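Local coordinates for uncharacterized protein (Cricetid herpesvirus 2, PDB 4ZKQ) that binds chemokines as a viral decoy receptor encoded by a rodent gammaherpesvirus, probably to blunt chemokine signalling in the host, at residues A[72-77]-A[178-183]; A[226-231]-A[276-281]. All coordinates share one frame; numbering follows the deposited sequence.

Contact 1 of 2, residues A[72-77]-A[178-183]; sequences VLPLST and SLWKAN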
loop_
_atom_site.group_PDB
_atom_site.type_symbol
_atom_site.label_atom_id
_atom_site.label_comp_id
_atom_site.label_asym_id
_atom_site.label_seq_id
_atom_site.Cartn_x
_atom_site.Cartn_y
_atom_site.Cartn_z
ATOM N N VAL A 72 9.517 9.585 6.353
ATOM C CA VAL A 72 8.933 8.309 6.734
ATOM C C VAL A 72 7.782 8.017 5.790
ATOM O O VAL A 72 6.749 8.682 5.833
ATOM C CB VAL A 72 8.441 8.321 8.192
ATOM C CG1 VAL A 72 7.797 6.989 8.557
ATOM C CG2 VAL A 72 9.605 8.629 9.137
ATOM N N LEU A 73 7.976 7.020 4.933
ATOM C CA LEU A 73 7.012 6.702 3.882
ATOM C C LEU A 73 6.364 5.336 4.110
ATOM O O LEU A 73 7.044 4.370 4.451
ATOM C CB LEU A 73 7.706 6.735 2.522
ATOM C CG LEU A 73 8.398 8.045 2.170
ATOM C CD1 LEU A 73 9.193 7.889 0.900
ATOM C CD2 LEU A 73 7.391 9.172 2.024
ATOM N N PRO A 74 5.039 5.247 3.933
ATOM C CA PRO A 74 4.402 3.936 4.031
ATOM C C PRO A 74 4.687 3.108 2.787
ATOM O O PRO A 74 4.687 3.672 1.693
ATOM C CB PRO A 74 2.920 4.282 4.131
ATOM C CG PRO A 74 2.797 5.529 3.321
ATOM C CD PRO A 74 4.070 6.298 3.573
ATOM N N LEU A 75 4.915 1.806 2.931
ATOM C CA LEU A 75 5.132 0.977 1.752
ATOM C C LEU A 75 3.826 0.853 0.970
ATOM O O LEU A 75 3.848 0.702 -0.247
ATOM C CB LEU A 75 5.704 -0.392 2.129
ATOM C CG LEU A 75 7.126 -0.376 2.712
ATOM C CD1 LEU A 75 7.715 -1.777 2.713
ATOM C CD2 LEU A 75 8.077 0.564 1.980
ATOM N N SER A 76 2.693 0.957 1.669
ATOM C CA SER A 76 1.395 1.117 1.012
ATOM C C SER A 76 0.546 2.143 1.776
ATOM O O SER A 76 0.369 1.998 2.981
ATOM C CB SER A 76 0.669 -0.231 0.941
ATOM O OG SER A 76 -0.615 -0.094 0.355
ATOM N N THR A 77 0.021 3.174 1.110
ATOM C CA THR A 77 -0.808 4.142 1.833
ATOM C C THR A 77 -2.179 3.576 2.187
ATOM O O THR A 77 -2.782 3.971 3.182
ATOM C CB THR A 77 -1.011 5.468 1.052
ATOM O OG1 THR A 77 -1.444 5.196 -0.290
ATOM C CG2 THR A 77 0.280 6.291 1.079
ATOM N N SER A 178 3.422 4.393 -5.163
ATOM C CA SER A 178 3.231 5.727 -4.632
ATOM C C SER A 178 4.381 6.607 -5.077
ATOM O O SER A 178 5.531 6.177 -5.103
ATOM C CB SER A 178 3.120 5.696 -3.109
ATOM O OG SER A 178 4.270 5.128 -2.526
ATOM N N LEU A 179 4.050 7.837 -5.448
ATOM C CA LEU A 179 5.038 8.788 -5.934
ATOM C C LEU A 179 5.008 10.028 -5.062
ATOM O O LEU A 179 4.023 10.765 -5.051
ATOM C CB LEU A 179 4.786 9.134 -7.402
ATOM C CG LEU A 179 5.867 9.977 -8.089
ATOM C CD1 LEU A 179 7.204 9.264 -8.040
ATOM C CD2 LEU A 179 5.454 10.244 -9.529
ATOM N N TRP A 180 6.095 10.225 -4.319
ATOM C CA TRP A 180 6.222 11.304 -3.348
ATOM C C TRP A 180 7.171 12.340 -3.916
ATOM O O TRP A 180 8.361 12.081 -4.039
ATOM C CB TRP A 180 6.740 10.775 -2.005
ATOM C CG TRP A 180 5.957 9.616 -1.542
ATOM C CD1 TRP A 180 6.219 8.301 -1.787
ATOM C CD2 TRP A 180 4.748 9.652 -0.786
ATOM N NE1 TRP A 180 5.248 7.512 -1.223
ATOM C CE2 TRP A 180 4.330 8.321 -0.598
ATOM C CE3 TRP A 180 3.973 10.686 -0.240
ATOM C CZ2 TRP A 180 3.182 7.988 0.103
ATOM C CZ3 TRP A 180 2.834 10.356 0.461
ATOM C CH2 TRP A 180 2.446 9.018 0.623
ATOM N N LYS A 181 6.631 13.499 -4.285
ATOM C CA LYS A 181 7.424 14.560 -4.898
ATOM C C LYS A 181 7.632 15.726 -3.946
ATOM O O LYS A 181 6.728 16.114 -3.204
ATOM C CB LYS A 181 6.759 15.075 -6.176
ATOM C CG LYS A 181 6.591 14.039 -7.259
ATOM C CD LYS A 181 6.179 14.699 -8.567
ATOM C CE LYS A 181 5.484 13.717 -9.487
ATOM N NZ LYS A 181 4.015 13.630 -9.230
ATOM N N ALA A 182 8.835 16.280 -3.964
ATOM C CA ALA A 182 9.102 17.486 -3.209
ATOM C C ALA A 182 8.245 18.599 -3.812
ATOM O O ALA A 182 8.169 18.735 -5.030
ATOM C CB ALA A 182 10.573 17.846 -3.255
ATOM N N ASN A 183 7.592 19.370 -2.956
ATOM C CA ASN A 183 6.707 20.448 -3.403
ATOM C C ASN A 183 5.539 19.971 -4.273
ATOM O O ASN A 183 5.024 20.726 -5.097
ATOM C CB ASN A 183 7.508 21.509 -4.162
ATOM C CG ASN A 183 8.498 22.236 -3.268
ATOM O OD1 ASN A 183 8.198 22.534 -2.115
ATOM N ND2 ASN A 183 9.682 22.519 -3.796
HETATM O O HOH W 1 3.195 3.478 -0.682
#
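Leu73 lays its CD2 methyl over one face of the Trp180 indole, 3.9 Å from the centroid of the five-membered ring and only 10° off the ring normal, a clean CH-pi contact. With CG of Leu73 anti to its own carbonyl carbon (chi1 -57°), the methyls are carried to that face, and the two side chains run alongside in opposite senses. Pro74 comes in obliquely, CD 4.0 Å from Trp180 CZ2. The tightest point is at the rim: Thr77 CG2 meets the six-membered ring in its plane, tip to tip, 3.5 Å from Trp180 CZ2. Leu22 and Leu60, from loops, also touch the Trp180 side chain.

The Ser178 side is looser and polar, though still buried. In one of two modelled Ser178 conformers, Trp180 NE1 donates to Ser178 OG over 2.9 Å, bent to 134°. That OG lies 2.7 Å from a water oxygen, which is 2.8 Å from Pro74 O and bonds weakly to Leu75 O. Water thus links the hydroxyl to carbonyls across the contact.

Strands 68-74 and 175-181 belong to different sheets, their local axes 9.5 Å apart and close to antiparallel: the face-to-face packing characteristic of a beta-sandwich core.

Contact 2 of 2, residues A[226-231]-A[276-281]; sequences RLMTGG and SECEEV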
loop_
_atom_site.group_PDB
_atom_site.type_symbol
_atom_site.label_atom_id
_atom_site.label_comp_id
_atom_site.label_asym_id
_atom_site.label_seq_id
_atom_site.Cartn_x
_atom_site.Cartn_y
_atom_site.Cartn_z
ATOM N N ARG A 226 -24.675 -4.923 3.896
ATOM C CA ARG A 226 -24.896 -3.940 4.955
ATOM C C ARG A 226 -23.728 -2.965 4.970
ATOM O O ARG A 226 -22.577 -3.378 5.078
ATOM C CB ARG A 226 -25.031 -4.601 6.326
ATOM C CG ARG A 226 -26.206 -5.544 6.472
ATOM C CD ARG A 226 -26.370 -5.918 7.927
ATOM N NE ARG A 226 -27.181 -7.117 8.115
ATOM C CZ ARG A 226 -28.411 -7.139 8.623
ATOM N NH1 ARG A 226 -29.015 -6.020 9.010
ATOM N NH2 ARG A 226 -29.043 -8.299 8.747
ATOM N N LEU A 227 -24.030 -1.675 4.862
ATOM C CA LEU A 227 -23.005 -0.638 4.879
ATOM C C LEU A 227 -22.518 -0.392 6.299
ATOM O O LEU A 227 -23.300 -0.040 7.181
ATOM C CB LEU A 227 -23.549 0.654 4.279
ATOM C CG LEU A 227 -22.602 1.857 4.279
ATOM C CD1 LEU A 227 -21.436 1.637 3.320
ATOM C CD2 LEU A 227 -23.367 3.112 3.917
ATOM N N MET A 228 -21.222 -0.593 6.512
ATOM C CA MET A 228 -20.616 -0.434 7.828
ATOM C C MET A 228 -20.124 0.997 8.048
ATOM O O MET A 228 -20.384 1.596 9.090
ATOM C CB MET A 228 -19.463 -1.422 7.992
ATOM C CG MET A 228 -19.862 -2.871 7.727
ATOM S SD MET A 228 -18.452 -3.996 7.652
ATOM C CE MET A 228 -17.835 -3.829 9.315
ATOM N N THR A 229 -19.420 1.547 7.063
ATOM C CA THR A 229 -18.909 2.906 7.172
ATOM C C THR A 229 -18.585 3.483 5.801
ATOM O O THR A 229 -18.536 2.759 4.805
ATOM C CB THR A 229 -17.652 2.964 8.058
ATOM O OG1 THR A 229 -17.215 4.322 8.185
ATOM C CG2 THR A 229 -16.528 2.121 7.466
ATOM N N GLY A 230 -18.377 4.794 5.755
ATOM C CA GLY A 230 -18.088 5.479 4.510
ATOM C C GLY A 230 -17.648 6.910 4.747
ATOM O O GLY A 230 -17.678 7.393 5.880
ATOM N N GLY A 231 -17.233 7.590 3.683
ATOM C CA GLY A 231 -16.748 8.955 3.806
ATOM C C GLY A 231 -16.106 9.479 2.538
ATOM O O GLY A 231 -15.897 8.730 1.588
ATOM N N SER A 276 -21.706 -3.430 14.769
ATOM C CA SER A 276 -21.961 -4.811 15.170
ATOM C C SER A 276 -23.207 -5.383 14.504
ATOM O O SER A 276 -23.783 -6.357 14.992
ATOM C CB SER A 276 -22.108 -4.895 16.691
ATOM O OG SER A 276 -20.930 -4.451 17.345
ATOM N N GLU A 277 -23.620 -4.784 13.392
ATOM C CA GLU A 277 -24.866 -5.178 12.742
ATOM C C GLU A 277 -24.668 -6.176 11.595
ATOM O O GLU A 277 -25.629 -6.527 10.911
ATOM C CB GLU A 277 -25.599 -3.937 12.235
ATOM C CG GLU A 277 -26.170 -3.074 13.354
ATOM C CD GLU A 277 -27.087 -1.982 12.844
ATOM O OE1 GLU A 277 -26.670 -1.226 11.943
ATOM O OE2 GLU A 277 -28.228 -1.884 13.343
ATOM N N CYS A 278 -23.437 -6.646 11.401
ATOM C CA CYS A 278 -23.155 -7.674 10.396
ATOM C C CYS A 278 -23.642 -9.032 10.870
ATOM O O CYS A 278 -23.532 -9.356 12.049
ATOM C CB CYS A 278 -21.657 -7.767 10.097
ATOM S SG CYS A 278 -20.899 -6.253 9.439
ATOM N N GLU A 279 -24.160 -9.840 9.952
ATOM C CA GLU A 279 -24.457 -11.224 10.275
ATOM C C GLU A 279 -23.141 -11.972 10.461
ATOM O O GLU A 279 -22.148 -11.662 9.801
ATOM C CB GLU A 279 -25.307 -11.871 9.182
ATOM C CG GLU A 279 -26.632 -11.180 8.943
ATOM C CD GLU A 279 -27.524 -11.962 8.001
ATOM O OE1 GLU A 279 -27.931 -13.091 8.361
ATOM O OE2 GLU A 279 -27.809 -11.451 6.898
ATOM N N GLU A 280 -23.124 -12.947 11.368
ATOM C CA GLU A 280 -21.905 -13.685 11.669
ATOM C C GLU A 280 -21.474 -14.537 10.486
ATOM O O GLU A 280 -20.309 -14.914 10.370
ATOM C CB GLU A 280 -22.106 -14.562 12.908
ATOM C CG GLU A 280 -22.264 -13.772 14.197
ATOM C CD GLU A 280 -20.991 -13.068 14.621
ATOM O OE1 GLU A 280 -19.889 -13.596 14.348
ATOM O OE2 GLU A 280 -21.091 -11.982 15.229
ATOM N N VAL A 281 -22.428 -14.843 9.617
ATOM C CA VAL A 281 -22.141 -15.515 8.363
ATOM C C VAL A 281 -22.798 -14.705 7.275
ATOM O O VAL A 281 -23.996 -14.432 7.328
ATOM C CB VAL A 281 -22.650 -16.955 8.347
ATOM C CG1 VAL A 281 -22.342 -17.615 7.009
ATOM C CG2 VAL A 281 -22.009 -17.719 9.469
#
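Arg226 NH2 and Glu279 OE2 form a long salt bridge at 3.9 Å, the one ionic link between the two segments. The guanidinium and carboxylate planes stand 89° apart, which rules out a side-by-side, two-pronged pairing. The aliphatic part of the glutamate joins in, with Glu279 CG 3.8 Å from Arg226 NH2.

Arg226 reaches this place because its chain runs extended from CG to NE (chi3 -162°) across the 276-281 loop. On the way it passes the carbonyl of Glu277, whose oxygen lies over one face of the guanidinium. No hydrogen bond results, since Arg226 NE is 3.3 Å from Glu277 O at an angle too poor for one. Arg226 CD comes nearer still, 3.1 Å from Glu277 O, so the carbonyl meets the aliphatic end of the chain as well as the flat cationic group. Its dipole probably interacts favourably with the nearby positive charge.

A second, apolar part is made of sulfur. Met228 SD sits 3.8 Å from Cys278 SG, and the bend at chi3 (63°) turns the terminal methyl back, leaving Met228 CE 3.9 Å from the same SG. Cys278 is disulfide-bonded to Cys223, so the thioether packs against a covalent crosslink, and Met228 also touches Cys223.

That disulfide ties the loop between strands 260-263 and 285-286 to the end of strand 206-223, just before the turn into strand 226-231. The two strands pair antiparallel, with a classic beta bulge where Met228 and Thr229 both face Leu221. Tyr275 of the same loop touches both Arg226 and Met228, and Met273 adds to the cover over Met228 where strand 226-231 pairs with strand 206-223 at the surface.

How the contacts relate
Contact 1 is buried, about 10 Å from the centre of the chain, whereas contact 2 lies at the surface, about 24 Å from it (both measured from the contact's own centre). They share no strand or loop; their centres are about 31 Å apart, and along the chain the first closes before the second opens. Each buries nearly the same area, yet by different means. Contact 1 joins two strands of separate sheets through an aromatic ring, apolar side chains and a bridging water. Contact 2 sets a strand against an irregular loop, using charge, a backbone carbonyl and sulfur beside a disulfide. Neither has a direct hydrogen bond between its two segments.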